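Putative sugar binding protein (Bacteroides vulgatus ATCC 8482, PDB 3KEZ) probably binds sugar at the outer membrane as a member of the SusD family, and also carries a calcium ion. Local coordinates at residues N213-M218 with A345-Q350; A198-S203 with L337-L342; S80-L85 with L440-K445. One frame throughout, in Å; residues are numbered along the deposited sequence.

Contact 1 of 3, residues N213-M218 with A345-Q350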
ATOM      1  N   ASN A 213       7.893  -2.265 -19.336  1.00 10.44           N
ATOM      2  CA  ASN A 213       6.864  -2.343 -20.395  1.00  9.84           C
ATOM      3  C   ASN A 213       5.515  -2.816 -19.886  1.00  8.84           C
ATOM      4  O   ASN A 213       4.474  -2.289 -20.278  1.00  9.96           O
ATOM      5  CB  ASN A 213       7.299  -3.233 -21.534  1.00 10.54           C
ATOM      6  CG  ASN A 213       8.567  -2.759 -22.194  1.00 14.18           C
ATOM      7  OD1 ASN A 213       8.740  -1.560 -22.479  1.00 17.20           O
ATOM      8  ND2 ASN A 213       9.452  -3.699 -22.477  1.00 20.17           N
ATOM      9  N   GLU A 214       5.538  -3.863 -19.069  1.00  8.48           N
ATOM     10  CA  GLU A 214       4.338  -4.445 -18.506  1.00 11.40           C
ATOM     11  C   GLU A 214       3.750  -3.484 -17.438  1.00 14.69           C
ATOM     12  O   GLU A 214       2.521  -3.311 -17.361  1.00 14.92           O
ATOM     13  CB  GLU A 214       4.686  -5.810 -17.881  1.00 12.94           C
ATOM     14  CG  GLU A 214       5.121  -6.880 -18.904  1.00 16.74           C
ATOM     15  CD  GLU A 214       6.625  -6.869 -19.285  1.00 19.72           C
ATOM     16  OE1 GLU A 214       7.423  -5.960 -18.890  1.00 21.87           O
ATOM     17  OE2 GLU A 214       7.021  -7.797 -20.033  1.00 32.20           O
ATOM     18  N   ALA A 215       4.609  -2.863 -16.625  1.00 10.96           N
ATOM     19  CA  ALA A 215       4.143  -1.832 -15.701  1.00 10.78           C
ATOM     20  C   ALA A 215       3.359  -0.743 -16.481  1.00 11.73           C
ATOM     21  O   ALA A 215       2.270  -0.343 -16.081  1.00  9.23           O
ATOM     22  CB  ALA A 215       5.267  -1.201 -14.970  1.00 10.37           C
ATOM     23  N   LEU A 216       3.928  -0.285 -17.597  1.00 10.55           N
ATOM     24  CA  LEU A 216       3.348   0.821 -18.347  1.00  9.55           C
ATOM     25  C   LEU A 216       2.020   0.457 -18.943  1.00 11.88           C
ATOM     26  O   LEU A 216       1.041   1.221 -18.833  1.00 12.08           O
ATOM     27  CB  LEU A 216       4.266   1.256 -19.466  1.00 11.33           C
ATOM     28  CG  LEU A 216       3.763   2.448 -20.295  1.00  7.01           C
ATOM     29  CD1 LEU A 216       3.584   3.709 -19.441  1.00  8.60           C
ATOM     30  CD2 LEU A 216       4.771   2.734 -21.432  1.00  7.91           C
ATOM     31  N   THR A 217       1.956  -0.725 -19.556  1.00 13.00           N
ATOM     32  CA  THR A 217       0.706  -1.187 -20.151  1.00 12.66           C
ATOM     33  C   THR A 217      -0.388  -1.275 -19.122  1.00 11.76           C
ATOM     34  O   THR A 217      -1.535  -0.833 -19.373  1.00  9.45           O
ATOM     35  CB  THR A 217       0.865  -2.536 -20.858  1.00 15.15           C
ATOM     36  OG1 THR A 217       1.829  -2.351 -21.884  1.00 15.05           O
ATOM     37  CG2 THR A 217      -0.505  -3.050 -21.477  1.00 16.72           C
HETATM   38  N   MSE A 218      -0.069  -1.850 -17.974  1.00 11.42           N
HETATM   39  CA  MSE A 218      -1.121  -2.041 -16.956  1.00 12.57           C
HETATM   40  C   MSE A 218      -1.574  -0.682 -16.353  1.00 11.52           C
HETATM   41  O   MSE A 218      -2.778  -0.499 -16.109  1.00  9.90           O
HETATM   42  CB  MSE A 218      -0.696  -2.988 -15.830  1.00  8.19           C
HETATM   43  CG  MSE A 218      -0.700  -4.443 -16.166  1.00 13.89           C
HETATM   44 SE   MSE A 218      -2.517  -5.092 -16.470  0.75 12.20          SE
HETATM   45  CE  MSE A 218      -2.004  -6.714 -17.372  1.00 17.05           C
ATOM     46  N   ALA A 345       3.994   7.156 -15.331  1.00 12.72           N
ATOM     47  CA  ALA A 345       5.075   8.126 -15.500  1.00 12.27           C
ATOM     48  C   ALA A 345       6.438   7.489 -15.298  1.00 11.35           C
ATOM     49  O   ALA A 345       7.335   7.654 -16.132  1.00 11.14           O
ATOM     50  CB  ALA A 345       4.894   9.308 -14.576  1.00  9.54           C
ATOM     51  N   GLU A 346       6.572   6.731 -14.222  1.00 11.33           N
ATOM     52  CA  GLU A 346       7.806   6.018 -13.929  1.00 13.39           C
ATOM     53  C   GLU A 346       8.178   5.015 -15.038  1.00 10.74           C
ATOM     54  O   GLU A 346       9.295   5.034 -15.559  1.00  8.42           O
ATOM     55  CB  GLU A 346       7.733   5.329 -12.562  1.00 12.70           C
ATOM     56  CG  GLU A 346       9.016   4.591 -12.208  1.00 11.99           C
ATOM     57  CD  GLU A 346       9.005   3.913 -10.821  1.00 12.25           C
ATOM     58  OE1 GLU A 346       8.268   4.329  -9.904  1.00 12.19           O
ATOM     59  OE2 GLU A 346       9.768   2.940 -10.656  1.00 11.84           O
ATOM     60  N   ALA A 347       7.212   4.197 -15.443  1.00 12.24           N
ATOM     61  CA  ALA A 347       7.444   3.198 -16.488  1.00 12.43           C
ATOM     62  C   ALA A 347       7.772   3.860 -17.837  1.00 11.36           C
ATOM     63  O   ALA A 347       8.577   3.330 -18.593  1.00 14.14           O
ATOM     64  CB  ALA A 347       6.232   2.270 -16.629  1.00  8.44           C
ATOM     65  N   ALA A 348       7.155   5.008 -18.131  1.00  8.16           N
ATOM     66  CA  ALA A 348       7.483   5.776 -19.328  1.00  7.98           C
ATOM     67  C   ALA A 348       8.951   6.239 -19.300  1.00  9.25           C
ATOM     68  O   ALA A 348       9.679   6.085 -20.305  1.00 10.77           O
ATOM     69  CB  ALA A 348       6.548   6.979 -19.483  1.00  7.06           C
ATOM     70  N   VAL A 349       9.383   6.777 -18.166  1.00  6.85           N
ATOM     71  CA  VAL A 349      10.770   7.230 -18.019  1.00  7.98           C
ATOM     72  C   VAL A 349      11.692   6.052 -18.242  1.00  8.78           C
ATOM     73  O   VAL A 349      12.647   6.122 -19.030  1.00 10.77           O
ATOM     74  CB  VAL A 349      11.031   7.809 -16.621  1.00  8.01           C
ATOM     75  CG1 VAL A 349      12.600   7.943 -16.374  1.00 10.90           C
ATOM     76  CG2 VAL A 349      10.332   9.172 -16.498  1.00  8.67           C
ATOM     77  N   GLN A 350      11.385   4.943 -17.570  1.00  9.70           N
ATOM     78  CA  GLN A 350      12.246   3.782 -17.591  1.00 10.88           C
ATOM     79  C   GLN A 350      12.263   3.068 -18.948  1.00 13.31           C
ATOM     80  O   GLN A 350      13.194   2.339 -19.223  1.00 16.22           O
ATOM     81  CB  GLN A 350      11.937   2.845 -16.424  1.00 11.19           C
ATOM     82  CG  GLN A 350      12.145   3.455 -15.074  1.00 13.82           C
ATOM     83  CD  GLN A 350      13.627   3.551 -14.675  1.00 17.19           C
ATOM     84  OE1 GLN A 350      14.435   4.072 -15.416  1.00 25.25           O
ATOM     85  NE2 GLN A 350      13.962   3.044 -13.518  1.00 15.18           N
TER
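L216 and A347 meet through their beta carbons at the crossing of two helices in the helical scaffold of this SusD-family protein, whose sequence families belong to the TPR clan. The short helical segments run roughly antiparallel, with 142° between their N-to-C directions, and their axes approach to 8.3 Å. The close spacing is consistent with the alanines at the interface, A215 and A347; the nearest CA pair, L216 and A347, is 5.1 Å apart. The CB of A347 is directed at helix 212-229 and enters the notch between A215 and L216. It touches L216 CB at 3.6 Å, and it also meets A215 CB at 4.0 Å, so a single methyl group is in contact with two successive residues of the opposing helix.

L216 takes a different course from its alanine partner. Its CG is anti to the backbone N (chi1 -178°), which carries the branched end past A347 and alongside A348. The methyl CD1 does this touching and lies 4.4 Å from A348 CB, a looser approach than that of the beta carbons. The same leucine also packs on K356, while A348 packs on A357, both of helix 354-368. On another flank A215 rests on Y206 and L207 of helix 195-209, so neighbouring helices continue the packing. The meeting surface is modest, 157 Å² summed over both segments, and wholly apolar in its side chains. Two backbone nitrogens nevertheless border it: A347 CB lies 3.6 Å from L216 N, and L216 CD1 lies 4.0 Å from A348 N.

Contact 2 of 3, residues A198-S203 with L337-L342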
ATOM      1  N   ALA A 198      -6.996  -3.672  -9.175  1.00 11.13           N
ATOM      2  CA  ALA A 198      -6.032  -4.791  -9.399  1.00 11.03           C
ATOM      3  C   ALA A 198      -4.990  -4.455 -10.490  1.00 11.48           C
ATOM      4  O   ALA A 198      -3.826  -4.766 -10.323  1.00 12.25           O
ATOM      5  CB  ALA A 198      -6.733  -6.119  -9.716  1.00  7.52           C
HETATM    6  N   MSE A 199      -5.400  -3.792 -11.564  1.00 10.45           N
HETATM    7  CA  MSE A 199      -4.450  -3.385 -12.615  1.00 10.94           C
HETATM    8  C   MSE A 199      -3.421  -2.373 -12.071  1.00 10.01           C
HETATM    9  O   MSE A 199      -2.244  -2.411 -12.416  1.00 10.39           O
HETATM   10  CB  MSE A 199      -5.158  -2.795 -13.814  1.00 11.66           C
HETATM   11  CG  MSE A 199      -5.874  -3.731 -14.655  1.00 16.51           C
HETATM   12 SE   MSE A 199      -6.430  -2.846 -16.303  0.75 12.24          SE
HETATM   13  CE  MSE A 199      -7.242  -4.395 -17.197  1.00 14.50           C
ATOM     14  N   THR A 200      -3.876  -1.448 -11.238  1.00 11.19           N
ATOM     15  CA  THR A 200      -2.975  -0.456 -10.646  1.00 10.37           C
ATOM     16  C   THR A 200      -1.958  -1.141  -9.747  1.00  7.89           C
ATOM     17  O   THR A 200      -0.766  -0.890  -9.878  1.00 12.08           O
ATOM     18  CB  THR A 200      -3.743   0.621  -9.876  1.00 11.16           C
ATOM     19  OG1 THR A 200      -4.624   1.286 -10.771  1.00  9.46           O
ATOM     20  CG2 THR A 200      -2.827   1.631  -9.252  1.00  7.99           C
ATOM     21  N   LEU A 201      -2.405  -2.064  -8.897  1.00  7.58           N
ATOM     22  CA  LEU A 201      -1.472  -2.808  -7.996  1.00 10.44           C
ATOM     23  C   LEU A 201      -0.509  -3.606  -8.869  1.00 10.93           C
ATOM     24  O   LEU A 201       0.690  -3.560  -8.657  1.00  9.33           O
ATOM     25  CB  LEU A 201      -2.193  -3.737  -7.037  1.00  7.15           C
ATOM     26  CG  LEU A 201      -1.382  -4.555  -6.031  1.00 12.12           C
ATOM     27  CD1 LEU A 201      -0.374  -3.651  -5.302  1.00  8.88           C
ATOM     28  CD2 LEU A 201      -2.300  -5.284  -5.033  1.00  8.70           C
ATOM     29  N   LEU A 202      -1.039  -4.260  -9.905  1.00  8.47           N
ATOM     30  CA  LEU A 202      -0.196  -5.103 -10.750  1.00 10.01           C
ATOM     31  C   LEU A 202       0.898  -4.234 -11.423  1.00  9.67           C
ATOM     32  O   LEU A 202       2.044  -4.664 -11.494  1.00  8.62           O
ATOM     33  CB  LEU A 202      -1.012  -5.883 -11.783  1.00 12.30           C
ATOM     34  CG  LEU A 202      -0.184  -6.725 -12.769  1.00  9.78           C
ATOM     35  CD1 LEU A 202       0.886  -7.580 -12.039  1.00  8.76           C
ATOM     36  CD2 LEU A 202      -1.095  -7.589 -13.617  1.00 10.63           C
ATOM     37  N   SER A 203       0.538  -3.019 -11.847  1.00  9.18           N
ATOM     38  CA  SER A 203       1.522  -2.082 -12.382  1.00  9.72           C
ATOM     39  C   SER A 203       2.618  -1.746 -11.392  1.00  9.89           C
ATOM     40  O   SER A 203       3.775  -1.650 -11.754  1.00  9.12           O
ATOM     41  CB  SER A 203       0.865  -0.786 -12.965  1.00 11.85           C
ATOM     42  OG  SER A 203       0.506   0.161 -11.963  1.00 10.82           O
ATOM     43  N   LEU A 337      -6.323   6.279  -8.147  1.00 11.62           N
ATOM     44  CA  LEU A 337      -6.007   6.598  -9.543  1.00  9.19           C
ATOM     45  C   LEU A 337      -4.725   7.417  -9.706  1.00 10.68           C
ATOM     46  O   LEU A 337      -4.000   7.209 -10.675  1.00  9.22           O
ATOM     47  CB  LEU A 337      -7.132   7.331 -10.218  1.00  9.45           C
ATOM     48  CG  LEU A 337      -7.055   7.489 -11.725  1.00  7.99           C
ATOM     49  CD1 LEU A 337      -7.032   6.126 -12.507  1.00 11.79           C
ATOM     50  CD2 LEU A 337      -8.270   8.333 -12.171  1.00 12.81           C
ATOM     51  N   SER A 338      -4.427   8.305  -8.747  1.00  9.90           N
ATOM     52  CA  SER A 338      -3.188   9.085  -8.765  1.00  8.47           C
ATOM     53  C   SER A 338      -1.958   8.178  -8.861  1.00  8.72           C
ATOM     54  O   SER A 338      -1.006   8.529  -9.535  1.00  8.87           O
ATOM     55  CB  SER A 338      -3.068  10.001  -7.519  1.00  9.17           C
ATOM     56  OG  SER A 338      -3.969  11.088  -7.515  1.00  9.34           O
ATOM     57  N   GLU A 339      -1.981   7.016  -8.183  1.00 10.94           N
ATOM     58  CA  GLU A 339      -0.869   6.072  -8.269  1.00 12.11           C
ATOM     59  C   GLU A 339      -0.762   5.462  -9.683  1.00 11.49           C
ATOM     60  O   GLU A 339       0.369   5.291 -10.179  1.00 11.75           O
ATOM     61  CB  GLU A 339      -0.884   4.955  -7.203  1.00 12.69           C
ATOM     62  CG  GLU A 339       0.420   4.097  -7.241  1.00 10.51           C
ATOM     63  CD  GLU A 339       0.324   2.759  -6.563  1.00  9.87           C
ATOM     64  OE1 GLU A 339      -0.675   2.523  -5.858  1.00 10.02           O
ATOM     65  OE2 GLU A 339       1.283   1.937  -6.690  1.00 15.71           O
ATOM     66  N   ALA A 340      -1.877   5.134 -10.337  1.00 12.27           N
ATOM     67  CA  ALA A 340      -1.762   4.654 -11.720  1.00 11.08           C
ATOM     68  C   ALA A 340      -1.048   5.690 -12.563  1.00 12.07           C
ATOM     69  O   ALA A 340      -0.173   5.312 -13.337  1.00 15.16           O
ATOM     70  CB  ALA A 340      -3.089   4.237 -12.356  1.00  6.27           C
ATOM     71  N   TYR A 341      -1.364   6.978 -12.399  1.00  9.14           N
ATOM     72  CA  TYR A 341      -0.665   8.028 -13.165  1.00  8.89           C
ATOM     73  C   TYR A 341       0.849   8.019 -12.887  1.00 10.48           C
ATOM     74  O   TYR A 341       1.641   8.095 -13.810  1.00  9.07           O
ATOM     75  CB  TYR A 341      -1.233   9.415 -12.886  1.00  7.98           C
ATOM     76  CG  TYR A 341      -2.409   9.761 -13.750  1.00  8.39           C
ATOM     77  CD1 TYR A 341      -3.682   9.264 -13.452  1.00 12.28           C
ATOM     78  CD2 TYR A 341      -2.271  10.614 -14.829  1.00 11.89           C
ATOM     79  CE1 TYR A 341      -4.768   9.550 -14.279  1.00 12.33           C
ATOM     80  CE2 TYR A 341      -3.340  10.937 -15.632  1.00 14.65           C
ATOM     81  CZ  TYR A 341      -4.588  10.391 -15.361  1.00 11.55           C
ATOM     82  OH  TYR A 341      -5.665  10.712 -16.149  1.00  8.89           O
ATOM     83  N   LEU A 342       1.227   7.968 -11.610  1.00 10.04           N
ATOM     84  CA  LEU A 342       2.639   7.951 -11.211  1.00 11.57           C
ATOM     85  C   LEU A 342       3.370   6.686 -11.647  1.00  9.36           C
ATOM     86  O   LEU A 342       4.566   6.740 -12.011  1.00  8.64           O
ATOM     87  CB  LEU A 342       2.781   8.155  -9.702  1.00  9.73           C
ATOM     88  CG  LEU A 342       2.305   9.518  -9.168  1.00 13.23           C
ATOM     89  CD1 LEU A 342       1.846   9.392  -7.709  1.00 12.93           C
ATOM     90  CD2 LEU A 342       3.445  10.586  -9.391  1.00  9.73           C
TER
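The carboxylate oxygen OE2 of E339, whose side chain reaches over to T200, is gripped by three groups: NE of R204 and NH2 of R388 in salt bridges, and ND2 of N343 in a hydrogen bond. Two positive charges beside one oxygen probably favour the ionised carboxylate, although the group is buried. The glutamate gets there because CG stands anti to its backbone N (chi1 -173°) and the chain runs on extended. The other oxygen, OE1, then lies 4.1 Å from T200 CG2, which is a loose contact between an oxygen and a methyl group.

T200 is directed at helix 337-350 and sets its two branches against A340. Its OG1 is 3.7 Å from A340 CB, whereas CG2 lies over the backbone, 3.8 Å from A340 N. The hydroxyl finds its polar partner within its own helix, at the carbonyl of W196. This is close helix packing in the SusD-type scaffold, joining helix 195-209 to helix 337-350, with the CA atoms of T200 and A340 5.4 Å apart. A222 and I223 of helix 212-229 cover T200 and A340 respectively.

One turn along, S203 OG donates to T200 O at 2.7 Å. The bond meets the carbonyl at a C=O...donor angle of 129°, with the donor tilted 15° from the carbonyl plane. The same OG is hydrogen-bonded to N343 ND2, the amide nitrogen that also serves E339 OE2.

Contact 3 of 3, residues S80-L85 with L440-K445; sequences SHWSYL and LPIPKK
Two side chains near the start of helix 80-96 diverge at their first torsion, and between them they meet three residues of 440-445. In H81, CG lies anti to the carbonyl carbon (chi1 -47°), which turns the imidazole toward L440; in W82, CG is anti to the backbone N (chi1 -173°), which swings the indole to I442 and P443.

L440 presents a single methyl, CD1, to a face of the histidine ring. It stands 3.5 Å from the H81 ring centroid and 16° off the ring normal, which identifies a CH-pi contact. The methyl is displaced slightly toward the rim, and its nearest ring atom is H81 CE1 at 3.4 Å. CD1 is the leucine atom that does the touching, and the two side chains cross at about a right angle. Replacing the imidazole by the methyl of an alanine would probably remove the face under L440 CD1 and open a gap between the leucine and R43 and L44, which also pack on the imidazole.

The prolyl ring of P443 approaches the tryptophan obliquely. Its CG lies 3.6 Å from W82 CB, while its CD sits 3.9 Å above the plane of the W82 ring, toward the rim. At the far end of the indole, I442 CD1 touches W82 CZ3 at 3.7 Å. F134 meets the indole edge-to-face and, with I133, also packs on L440, tying the two halves of the contact to helix 109-134. The buried surface amounts to 262 Å². P443 occupies the N-cap position of helix 444-449, and the arrangement is one of proline-aromatic and CH-pi packing, laying a C-terminal loop of the SusD fold over an early helix.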
ATOM      1  N   SER A  80       1.837  -9.734  13.708  1.00 12.65           N
ATOM      2  CA  SER A  80       0.554  -9.446  13.064  1.00 11.86           C
ATOM      3  C   SER A  80       0.617  -9.413  11.535  1.00 12.50           C
ATOM      4  O   SER A  80      -0.296  -9.864  10.886  1.00 10.52           O
ATOM      5  CB  SER A  80       0.025  -8.091  13.540  1.00 14.64           C
ATOM      6  OG  SER A  80       1.101  -7.124  13.606  1.00 11.92           O
ATOM      7  N   HIS A  81       1.688  -8.839  10.986  1.00  9.99           N
ATOM      8  CA  HIS A  81       1.828  -8.743   9.547  1.00 13.97           C
ATOM      9  C   HIS A  81       1.766 -10.153   8.995  1.00 13.45           C
ATOM     10  O   HIS A  81       1.019 -10.420   8.077  1.00 12.17           O
ATOM     11  CB  HIS A  81       3.151  -8.090   9.137  1.00 12.76           C
ATOM     12  CG  HIS A  81       3.479  -6.828   9.887  1.00  8.68           C
ATOM     13  ND1 HIS A  81       3.925  -6.818  11.201  1.00 13.39           N
ATOM     14  CD2 HIS A  81       3.464  -5.537   9.485  1.00  7.38           C
ATOM     15  CE1 HIS A  81       4.154  -5.571  11.569  1.00 12.45           C
ATOM     16  NE2 HIS A  81       3.884  -4.773  10.545  1.00  9.67           N
ATOM     17  N   TRP A  82       2.584 -11.029   9.569  1.00 12.54           N
ATOM     18  CA  TRP A  82       2.657 -12.427   9.157  1.00 12.53           C
ATOM     19  C   TRP A  82       1.307 -13.179   9.276  1.00 11.57           C
ATOM     20  O   TRP A  82       0.779 -13.732   8.271  1.00  9.99           O
ATOM     21  CB  TRP A  82       3.759 -13.079  10.007  1.00 12.50           C
ATOM     22  CG  TRP A  82       4.115 -14.467   9.627  1.00 11.67           C
ATOM     23  CD1 TRP A  82       3.565 -15.606  10.102  1.00 13.23           C
ATOM     24  CD2 TRP A  82       5.138 -14.864   8.690  1.00 11.44           C
ATOM     25  NE1 TRP A  82       4.173 -16.705   9.523  1.00 11.01           N
ATOM     26  CE2 TRP A  82       5.138 -16.270   8.646  1.00 15.06           C
ATOM     27  CE3 TRP A  82       6.022 -14.159   7.858  1.00 15.48           C
ATOM     28  CZ2 TRP A  82       6.022 -17.001   7.817  1.00 16.76           C
ATOM     29  CZ3 TRP A  82       6.907 -14.883   7.056  1.00 16.84           C
ATOM     30  CH2 TRP A  82       6.888 -16.293   7.041  1.00 15.48           C
ATOM     31  N   SER A  83       0.748 -13.144  10.498  1.00 11.66           N
ATOM     32  CA  SER A  83      -0.481 -13.878  10.819  0.50 10.72           C
ATOM     33  C   SER A  83      -1.685 -13.387  10.034  1.00 11.45           C
ATOM     34  O   SER A  83      -2.419 -14.194   9.497  1.00  7.26           O
ATOM     35  CB  SER A  83      -0.777 -13.911  12.338  0.50 11.51           C
ATOM     36  OG  SER A  83      -0.471 -12.696  13.010  0.50 15.65           O
ATOM     37  N   TYR A  84      -1.859 -12.062   9.936  1.00  9.55           N
ATOM     38  CA  TYR A  84      -2.996 -11.508   9.240  1.00 11.41           C
ATOM     39  C   TYR A  84      -2.939 -11.791   7.729  1.00 10.99           C
ATOM     40  O   TYR A  84      -3.923 -12.234   7.135  1.00  9.63           O
ATOM     41  CB  TYR A  84      -3.131 -10.000   9.512  1.00 12.21           C
ATOM     42  CG  TYR A  84      -3.939  -9.698  10.746  1.00 14.08           C
ATOM     43  CD1 TYR A  84      -3.419  -9.943  11.997  1.00 18.41           C
ATOM     44  CD2 TYR A  84      -5.256  -9.186  10.654  1.00 18.20           C
ATOM     45  CE1 TYR A  84      -4.157  -9.710  13.139  1.00 17.30           C
ATOM     46  CE2 TYR A  84      -6.022  -8.956  11.811  1.00 16.90           C
ATOM     47  CZ  TYR A  84      -5.445  -9.199  13.050  1.00 19.94           C
ATOM     48  OH  TYR A  84      -6.151  -8.989  14.229  1.00 24.71           O
ATOM     49  N   LEU A  85      -1.768 -11.593   7.127  1.00  9.28           N
ATOM     50  CA  LEU A  85      -1.637 -11.852   5.691  1.00  9.76           C
ATOM     51  C   LEU A  85      -1.820 -13.347   5.351  1.00  9.52           C
ATOM     52  O   LEU A  85      -2.475 -13.683   4.354  1.00  9.72           O
ATOM     53  CB  LEU A  85      -0.334 -11.247   5.149  1.00  9.11           C
ATOM     54  CG  LEU A  85      -0.416  -9.719   5.159  1.00 10.46           C
ATOM     55  CD1 LEU A  85       0.915  -9.065   4.995  1.00  8.81           C
ATOM     56  CD2 LEU A  85      -1.458  -9.173   4.150  1.00 17.00           C
ATOM     57  N   LEU A 440      11.476  -6.902   8.391  1.00 11.89           N
ATOM     58  CA  LEU A 440      11.098  -7.389   9.726  1.00 11.99           C
ATOM     59  C   LEU A 440      11.712  -8.786   9.900  1.00 13.40           C
ATOM     60  O   LEU A 440      11.860  -9.551   8.926  1.00 13.79           O
ATOM     61  CB  LEU A 440       9.562  -7.429   9.959  1.00 11.00           C
ATOM     62  CG  LEU A 440       8.772  -6.115  10.125  1.00 15.67           C
ATOM     63  CD1 LEU A 440       7.272  -6.359  10.350  1.00 13.27           C
ATOM     64  CD2 LEU A 440       9.310  -5.257  11.259  1.00 19.72           C
ATOM     65  N   PRO A 441      12.111  -9.112  11.139  1.00 11.88           N
ATOM     66  CA  PRO A 441      12.531 -10.476  11.345  1.00 11.70           C
ATOM     67  C   PRO A 441      11.337 -11.428  11.265  1.00 10.76           C
ATOM     68  O   PRO A 441      10.171 -11.005  11.474  1.00 11.09           O
ATOM     69  CB  PRO A 441      13.141 -10.444  12.748  1.00 11.80           C
ATOM     70  CG  PRO A 441      12.373  -9.324  13.468  1.00 11.88           C
ATOM     71  CD  PRO A 441      11.938  -8.356  12.407  1.00 11.18           C
ATOM     72  N   ILE A 442      11.599 -12.698  10.968  1.00 11.49           N
ATOM     73  CA  ILE A 442      10.528 -13.713  10.971  1.00 10.32           C
ATOM     74  C   ILE A 442      10.013 -13.792  12.406  1.00 11.96           C
ATOM     75  O   ILE A 442      10.817 -13.781  13.336  1.00 11.52           O
ATOM     76  CB  ILE A 442      10.999 -15.082  10.442  1.00  9.18           C
ATOM     77  CG1 ILE A 442      11.527 -14.987   9.006  1.00 10.51           C
ATOM     78  CG2 ILE A 442       9.842 -16.085  10.457  1.00  9.64           C
ATOM     79  CD1 ILE A 442      10.516 -14.437   7.951  1.00  4.25           C
ATOM     80  N   PRO A 443       8.669 -13.791  12.611  1.00 11.30           N
ATOM     81  CA  PRO A 443       8.231 -13.762  14.003  1.00 13.79           C
ATOM     82  C   PRO A 443       8.603 -15.017  14.773  1.00 13.16           C
ATOM     83  O   PRO A 443       8.542 -16.125  14.227  1.00 17.13           O
ATOM     84  CB  PRO A 443       6.710 -13.658  13.916  1.00 13.77           C
ATOM     85  CG  PRO A 443       6.395 -13.316  12.499  1.00 13.26           C
ATOM     86  CD  PRO A 443       7.606 -13.370  11.680  1.00 14.03           C
ATOM     87  N   LYS A 444       8.951 -14.835  16.037  1.00 13.74           N
ATOM     88  CA  LYS A 444       9.388 -15.945  16.906  1.00 13.87           C
ATOM     89  C   LYS A 444       8.414 -17.110  16.906  1.00 15.78           C
ATOM     90  O   LYS A 444       8.835 -18.280  16.931  1.00 17.87           O
ATOM     91  CB  LYS A 444       9.615 -15.461  18.351  1.00 15.15           C
ATOM     92  CG  LYS A 444      10.300 -16.494  19.271  1.00 12.99           C
ATOM     93  CD  LYS A 444      10.773 -15.867  20.584  1.00 23.81           C
ATOM     94  CE  LYS A 444      11.654 -16.843  21.376  1.00 28.02           C
ATOM     95  NZ  LYS A 444      11.037 -18.203  21.409  1.00 27.54           N
ATOM     96  N   LYS A 445       7.124 -16.796  16.885  1.00 14.09           N
ATOM     97  CA  LYS A 445       6.115 -17.849  16.979  1.00 18.34           C
ATOM     98  C   LYS A 445       6.232 -18.773  15.778  1.00 17.03           C
ATOM     99  O   LYS A 445       6.112 -19.996  15.916  1.00 18.20           O
ATOM    100  CB  LYS A 445       4.703 -17.273  17.125  1.00 21.42           C
ATOM    101  CG  LYS A 445       3.991 -16.915  15.841  1.00 27.82           C
ATOM    102  CD  LYS A 445       2.796 -15.963  16.067  1.00 37.87           C
ATOM    103  CE  LYS A 445       1.668 -16.601  16.850  1.00 40.94           C
ATOM    104  NZ  LYS A 445       0.646 -15.583  17.244  1.00 48.00           N
TER
HETATM  105  O   HOH W   1       0.171 -12.858  15.448  1.00 17.92           O

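In the fold
Contacts 1 and 2 are neighbours, their centres 10 Å apart, and both use helix 337-350: residues 337-342 meet 198-203 of helix 195-209 and residues 345-350 meet 213-218 of helix 212-229. Those two helices are consecutive in the chain, and they touch where A215 O lies 3.4 Å from S203 CB. The segments of the two contacts alternate along the sequence, and one later helix is packed against two successive earlier ones. Contact 3 lies across the centre of the chain, its centre 32 Å from that of contact 1 and 27 Å from that of contact 2. Its segments, 80-85 and 440-445, enclose both others in sequence, so it joins early and late parts of the single-chain fold.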